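PDB 4RU4: tail spike protein gp49 from Pseudomonas phage LKA1, which cleaves the O-specific polysaccharide of its Pseudomonas host as a lyase, probably helping the phage reach the cell surface. Local coordinates for the interface of chains A and B. Residues are numbered along the deposited sequence; one frame, centred on the assembly and turned at random. Chains: chain A/B, tail spike protein gp49.

Contact 1: the interface of chains A and B. Residues chain A 514-516, 596; chain B 596, 600.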
loop_
_atom_site.group_PDB
_atom_site.type_symbol
_atom_site.label_atom_id
_atom_site.label_comp_id
_atom_site.label_asym_id
_atom_site.label_seq_id
_atom_site.Cartn_x
_atom_site.Cartn_y
_atom_site.Cartn_z
ATOM N N VAL A 514 20.972 -6.607 20.342
ATOM C CA VAL A 514 21.557 -6.429 21.671
ATOM C C VAL A 514 20.810 -7.237 22.726
ATOM O O VAL A 514 19.568 -7.278 22.739
ATOM C CB VAL A 514 21.507 -4.943 22.077
ATOM C CG1 VAL A 514 22.080 -4.750 23.454
ATOM C CG2 VAL A 514 22.276 -4.097 21.044
ATOM N N LEU A 515 21.557 -7.910 23.578
ATOM C CA LEU A 515 20.974 -8.583 24.736
ATOM C C LEU A 515 21.710 -8.068 25.963
ATOM O O LEU A 515 22.871 -7.659 25.872
ATOM C CB LEU A 515 21.145 -10.104 24.624
ATOM C CG LEU A 515 20.263 -10.785 23.569
ATOM C CD1 LEU A 515 20.635 -12.262 23.389
ATOM C CD2 LEU A 515 18.788 -10.643 23.937
ATOM N N GLY A 516 21.060 -8.096 27.116
ATOM C CA GLY A 516 21.753 -7.698 28.333
ATOM C C GLY A 516 20.891 -7.715 29.574
ATOM O O GLY A 516 19.691 -8.035 29.504
ATOM N N GLN A 596 25.970 -6.247 28.651
ATOM C CA GLN A 596 25.278 -6.368 27.382
ATOM C C GLN A 596 26.185 -6.912 26.274
ATOM O O GLN A 596 27.411 -6.884 26.396
ATOM C CB GLN A 596 24.634 -5.037 26.979
ATOM C CG GLN A 596 25.623 -3.919 26.703
ATOM C CD GLN A 596 24.956 -2.555 26.817
ATOM O OE1 GLN A 596 24.659 -2.090 27.917
ATOM N NE2 GLN A 596 24.696 -1.923 25.679
ATOM N N GLN B 596 25.579 5.160 29.249
ATOM C CA GLN B 596 24.389 4.852 28.473
ATOM C C GLN B 596 23.504 3.857 29.213
ATOM O O GLN B 596 23.952 3.162 30.125
ATOM C CB GLN B 596 24.752 4.342 27.078
ATOM C CG GLN B 596 25.422 2.959 27.047
ATOM C CD GLN B 596 26.072 2.732 25.713
ATOM O OE1 GLN B 596 27.059 3.383 25.382
ATOM N NE2 GLN B 596 25.473 1.875 24.900
ATOM N N TYR B 600 17.287 -4.623 27.413
ATOM C CA TYR B 600 17.590 -5.459 26.260
ATOM C C TYR B 600 17.308 -6.914 26.584
ATOM O O TYR B 600 18.220 -7.727 26.560
ATOM C CB TYR B 600 19.079 -5.335 25.880
ATOM C CG TYR B 600 19.680 -3.934 25.973
ATOM C CD1 TYR B 600 19.471 -2.991 24.979
ATOM C CD2 TYR B 600 20.506 -3.586 27.039
ATOM C CE1 TYR B 600 20.048 -1.722 25.060
ATOM C CE2 TYR B 600 21.075 -2.328 27.136
ATOM C CZ TYR B 600 20.855 -1.400 26.150
ATOM O OH TYR B 600 21.449 -0.147 26.270
HETATM O O HOH W 1 23.255 0.146 28.222
HETATM O O HOH W 2 23.350 0.207 24.188
#
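The phenol oxygen of B:Tyr600, OH, is held through two waters where the C-terminal Ig-like domains of two tailspike subunits meet. Water 2 sits 2.8 Å from B:Tyr600 OH. It also bonds to the side-chain amide nitrogens of both chains, A:Gln596 NE2 and B:Gln596 NE2. Water 1 links the same hydroxyl to A:Gln596 OE1, the amide oxygen, 2.7 Å from the water, and lies in the plane of the tyrosine ring at its edge. Both polar ends of the A:Gln596 amide are linked through water to one phenol, which should fix the rotation of the amide. The two glutamines are the same residue in different chains; A:Gln596 NE2 and B:Gln596 NE2 are 4.0 Å apart, and water 2 bridges them. The A:Gln596 amide comes to the ring from the same side as the methyl of A:Val514, with OE1 toward B:Tyr600 CE2 and NE2 toward the hydroxyl, its plane turned 57° from the ring.

At the other end of the tyrosine, the backbone closes the contact: A:Gly516 N donates to B:Tyr600 O over 2.9 Å. This joins strand 510-522 of chain A to the end of strand 590-600 of chain B. Between the two polar ends, A:Val514 packs its CG1 methyl over one face of the B:Tyr600 ring, 3.8 Å from the centroid and displaced toward the CG-CD1 rim. That methyl reaches the ring because CG1 points away from the valine's backbone N (chi1 179°). The CB of B:Tyr600 lies against A:Leu515 CA at 3.9 Å.

Contact 2: the interface of chains A and B. Residues chain A 390, 430, 462; chain B 354-355, 380-381, 421.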
loop_
_atom_site.group_PDB
_atom_site.type_symbol
_atom_site.label_atom_id
_atom_site.label_comp_id
_atom_site.label_asym_id
_atom_site.label_seq_id
_atom_site.Cartn_x
_atom_site.Cartn_y
_atom_site.Cartn_z
ATOM N N TYR A 390 1.693 -16.330 6.969
ATOM C CA TYR A 390 1.097 -17.414 7.744
ATOM C C TYR A 390 1.583 -18.764 7.211
ATOM O O TYR A 390 1.472 -19.013 6.021
ATOM C CB TYR A 390 -0.446 -17.420 7.592
ATOM C CG TYR A 390 -1.219 -16.242 8.159
ATOM C CD1 TYR A 390 -1.136 -15.894 9.504
ATOM C CD2 TYR A 390 -2.079 -15.503 7.351
ATOM C CE1 TYR A 390 -1.861 -14.817 10.009
ATOM C CE2 TYR A 390 -2.805 -14.441 7.847
ATOM C CZ TYR A 390 -2.694 -14.104 9.172
ATOM O OH TYR A 390 -3.416 -13.041 9.650
ATOM N N ARG A 430 3.629 -15.681 11.227
ATOM C CA ARG A 430 3.059 -16.610 12.185
ATOM C C ARG A 430 3.254 -18.046 11.711
ATOM O O ARG A 430 2.844 -18.411 10.594
ATOM C CB ARG A 430 1.566 -16.347 12.390
ATOM C CG ARG A 430 0.959 -17.327 13.411
ATOM C CD ARG A 430 -0.554 -17.268 13.447
ATOM N NE ARG A 430 -1.020 -16.034 14.055
ATOM C CZ ARG A 430 -2.236 -15.524 13.868
ATOM N NH1 ARG A 430 -3.113 -16.147 13.080
ATOM N NH2 ARG A 430 -2.574 -14.391 14.473
ATOM N N ASP A 462 5.479 -14.874 15.426
ATOM C CA ASP A 462 4.626 -15.622 16.342
ATOM C C ASP A 462 4.846 -17.104 16.070
ATOM O O ASP A 462 4.312 -17.645 15.111
ATOM C CB ASP A 462 3.161 -15.233 16.115
ATOM C CG ASP A 462 2.206 -15.915 17.078
ATOM O OD1 ASP A 462 2.616 -16.822 17.837
ATOM O OD2 ASP A 462 1.014 -15.548 17.055
ATOM N N LYS B 354 -10.159 -10.696 15.252
ATOM C CA LYS B 354 -8.870 -11.412 15.208
ATOM C C LYS B 354 -8.146 -11.118 13.918
ATOM O O LYS B 354 -8.756 -11.176 12.862
ATOM C CB LYS B 354 -9.102 -12.931 15.301
ATOM C CG LYS B 354 -7.813 -13.796 15.061
ATOM C CD LYS B 354 -8.054 -15.297 15.379
ATOM C CE LYS B 354 -6.890 -16.194 14.943
ATOM N NZ LYS B 354 -7.235 -17.650 15.221
ATOM N N ASP B 355 -6.842 -10.833 13.995
ATOM C CA ASP B 355 -6.014 -10.626 12.798
ATOM C C ASP B 355 -6.561 -9.506 11.908
ATOM O O ASP B 355 -7.021 -9.744 10.781
ATOM C CB ASP B 355 -5.837 -11.939 12.005
ATOM C CG ASP B 355 -5.064 -12.993 12.796
ATOM O OD1 ASP B 355 -4.427 -12.632 13.812
ATOM O OD2 ASP B 355 -5.106 -14.183 12.413
ATOM N N GLY B 380 -5.074 -12.848 18.624
ATOM C CA GLY B 380 -4.377 -12.753 17.349
ATOM C C GLY B 380 -3.608 -11.450 17.222
ATOM O O GLY B 380 -3.164 -10.877 18.208
ATOM N N THR B 381 -3.432 -10.976 15.997
ATOM C CA THR B 381 -2.512 -9.875 15.772
ATOM C C THR B 381 -3.267 -8.664 15.249
ATOM O O THR B 381 -4.102 -8.780 14.344
ATOM C CB THR B 381 -1.437 -10.328 14.758
ATOM O OG1 THR B 381 -0.695 -11.411 15.334
ATOM C CG2 THR B 381 -0.481 -9.192 14.383
ATOM N N ASN B 421 -1.295 -9.826 19.927
ATOM C CA ASN B 421 -0.113 -9.037 19.569
ATOM C C ASN B 421 -0.590 -7.694 19.016
ATOM O O ASN B 421 -1.306 -7.659 18.025
ATOM C CB ASN B 421 0.686 -9.764 18.486
ATOM C CG ASN B 421 0.977 -11.178 18.851
ATOM O OD1 ASN B 421 1.485 -11.450 19.931
ATOM N ND2 ASN B 421 0.645 -12.099 17.966
HETATM O O HOH W 3 -0.400 -14.875 18.983
#
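A:Arg430 reaches across the interface and grips the carboxylate of B:Asp355 end-on, in a two-pronged salt bridge between the pectin lyase-like parallel beta-helices of two subunits. A:Arg430 NH2 donates to B:Asp355 OD1 at 2.6 Å, and A:Arg430 NH1 donates to B:Asp355 OD2 at 2.9 Å. Both oxygens are met on their syn sides, but the pairing is not flat: guanidinium and carboxylate planes are turned 37° apart. The arginine is poorly ordered, so the exact lengths deserve caution. Its chain starts out extended and bends at chi3 (-71°), which swings the guanidinium toward the aspartate.

Around this pair, A:Tyr390 puts ring carbon CE1 over one face of the guanidinium, toward its rim. The phenol oxygen, A:Tyr390 OH, approaches B:Asp355 OD2 to 3.4 Å, a close approach rather than a bond. B:Lys354 NZ is 4.9 Å from B:Asp355 OD2, too far for a bond, and could support the carboxylate's negative charge at most through long-range attraction.

The next shell sets the acceptor in place. B:Thr381 N, at the start of strand 380-385, donates to B:Asp355 OD1, nearly in line with the C-O bond, so this oxygen takes bonds from both chains. Behind the arginine, A:Asp462 OD2 faces A:Arg430 NE at 3.7 Å, a long salt bridge within chain A that may steady the guanidinium. The same OD2 meets water 3, which passes the contact on to B:Asn421 ND2 across the interface; carboxylate and amide planes stand nearly perpendicular there. B:Asn421 ND2 in turn donates to B:Thr381 OG1 over 3.0 Å, with the hydroxyl oxygen lying in the amide plane.

About 27 Å separates the C-alpha centres of contact 1 and contact 2, and they share no residues or strands. Contact 1 uses strands 510-522 and 590-600, whereas contact 2 lies on neighbouring strands 388-390, 428-431 and 460-463 of chain A, facing strands 380-385 and 420-425 of chain B and the loop carrying B:Asp355. The patches are not two-fold symmetric, although Gln596 of both chains takes part in contact 1; this is consistent with the three copies of the deposited assembly. Holding the chains at two separate levels, Ig-like domain and beta-helix, probably helps keep the subunits in register.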